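Local coordinates for SnoaL-like domain-containing protein (Methylibium petroleiphilum PM1, PDB 3G16) that is of unknown function but adopts a cystatin-like fold with a SnoaL-like domain of the NTF2 clan, at residues A[34-37]-A[38-41]. Sequence-based numbering, arbitrary orientation.
Sequences CFVP and EAVH
The carbonyl oxygen of V36 takes a hydrogen bond from the backbone N-H of A39, with V36 O to A39 N at 3.0 Å and a fairly straight N-H...O angle of 161°. The donor lies well above the carbonyl plane, and the bond closes a type I beta turn with P37 and E38 at its two central positions. Proline suits the first of these, since its ring confines phi to a range that includes the -55° found there. The E38 side chain folds back over the residues before it. With CG between its own backbone N and carbonyl carbon (chi1 71°) and a bend at chi2, the carboxylate comes back across the V36 side chain at a slant, E38 CD lying 3.6 Å from V36 CG2, while E38 OE1 sits 3.5 Å from P37 CD. A39 CB meets the ring of F35 obliquely, 3.5 Å from F35 CD1. The same ring packs against I117 and I120 of strand 116-124 and I58 of helix 55-69, and meets Y19 edge-to-face. The turn thus redirects the chain from strand 35-36 into strand 39-42, which joins the mixed sheet parallel to strand 116-124. Its chemistry is divided: F35 and A39 bring apolar surface to the buried interior, whereas exposed E38 probably carries its charge at the protein surface, its carboxylate carbon and oxygens resting against V36 by van der Waals contact.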
loop_
_atom_site.group_PDB
_atom_site.type_symbol
_atom_site.label_atom_id
_atom_site.label_comp_id
_atom_site.label_asym_id
_atom_site.label_seq_id
_atom_site.Cartn_x
_atom_site.Cartn_y
_atom_site.Cartn_z
ATOM N N CYS A 34 -7.427 -4.489 -19.354
ATOM C CA CYS A 34 -6.409 -3.733 -18.654
ATOM C C CYS A 34 -5.250 -4.559 -18.123
ATOM O O CYS A 34 -4.312 -4.012 -17.547
ATOM C CB CYS A 34 -7.043 -3.060 -17.436
ATOM S SG CYS A 34 -8.283 -1.802 -17.906
ATOM N N PHE A 35 -5.372 -5.879 -18.270
ATOM C CA PHE A 35 -4.389 -6.823 -17.756
ATOM C C PHE A 35 -3.787 -7.741 -18.786
ATOM O O PHE A 35 -4.448 -8.078 -19.769
ATOM C CB PHE A 35 -5.098 -7.796 -16.794
ATOM C CG PHE A 35 -5.617 -7.168 -15.527
ATOM C CD1 PHE A 35 -4.777 -6.962 -14.440
ATOM C CD2 PHE A 35 -6.935 -6.777 -15.403
ATOM C CE1 PHE A 35 -5.238 -6.387 -13.276
ATOM C CE2 PHE A 35 -7.403 -6.182 -14.237
ATOM C CZ PHE A 35 -6.560 -6.004 -13.169
ATOM N N VAL A 36 -2.578 -8.207 -18.546
ATOM C CA VAL A 36 -2.098 -9.384 -19.268
ATOM C C VAL A 36 -3.017 -10.550 -18.807
ATOM O O VAL A 36 -3.467 -10.579 -17.655
ATOM C CB VAL A 36 -0.619 -9.719 -19.042
ATOM C CG1 VAL A 36 0.257 -8.504 -19.446
ATOM C CG2 VAL A 36 -0.342 -10.073 -17.613
ATOM N N PRO A 37 -3.281 -11.531 -19.667
ATOM C CA PRO A 37 -4.224 -12.611 -19.289
ATOM C C PRO A 37 -3.893 -13.339 -18.009
ATOM O O PRO A 37 -4.822 -13.724 -17.264
ATOM C CB PRO A 37 -4.190 -13.547 -20.502
ATOM C CG PRO A 37 -3.686 -12.700 -21.625
ATOM C CD PRO A 37 -2.827 -11.620 -21.067
ATOM N N GLU A 38 -2.621 -13.526 -17.741
ATOM C CA GLU A 38 -2.175 -14.262 -16.581
ATOM C C GLU A 38 -1.998 -13.413 -15.318
ATOM O O GLU A 38 -1.441 -13.910 -14.322
ATOM C CB GLU A 38 -0.860 -14.987 -16.930
ATOM C CG GLU A 38 0.409 -14.116 -17.111
ATOM C CD GLU A 38 0.608 -13.403 -18.488
ATOM O OE1 GLU A 38 -0.290 -13.369 -19.335
ATOM O OE2 GLU A 38 1.735 -12.876 -18.689
ATOM N N ALA A 39 -2.445 -12.160 -15.338
ATOM C CA ALA A 39 -2.263 -11.306 -14.182
ATOM C C ALA A 39 -2.854 -11.931 -12.919
ATOM O O ALA A 39 -3.882 -12.607 -12.967
ATOM C CB ALA A 39 -2.954 -9.952 -14.414
ATOM N N VAL A 40 -2.191 -11.663 -11.803
ATOM C CA VAL A 40 -2.639 -12.155 -10.486
ATOM C C VAL A 40 -2.863 -10.954 -9.561
ATOM O O VAL A 40 -2.071 -10.002 -9.520
ATOM C CB VAL A 40 -1.654 -13.136 -9.862
ATOM C CG1 VAL A 40 -2.200 -13.681 -8.520
ATOM C CG2 VAL A 40 -1.376 -14.320 -10.803
ATOM N N HIS A 41 -3.954 -10.996 -8.807
ATOM C CA HIS A 41 -4.243 -10.016 -7.738
ATOM C C HIS A 41 -4.078 -10.736 -6.402
ATOM O O HIS A 41 -4.653 -11.829 -6.181
ATOM C CB HIS A 41 -5.674 -9.531 -7.827
ATOM C CG HIS A 41 -5.943 -8.200 -7.181
ATOM N ND1 HIS A 41 -5.527 -7.842 -5.903
ATOM C CD2 HIS A 41 -6.674 -7.165 -7.632
ATOM C CE1 HIS A 41 -5.986 -6.623 -5.629
ATOM N NE2 HIS A 41 -6.686 -6.181 -6.667
#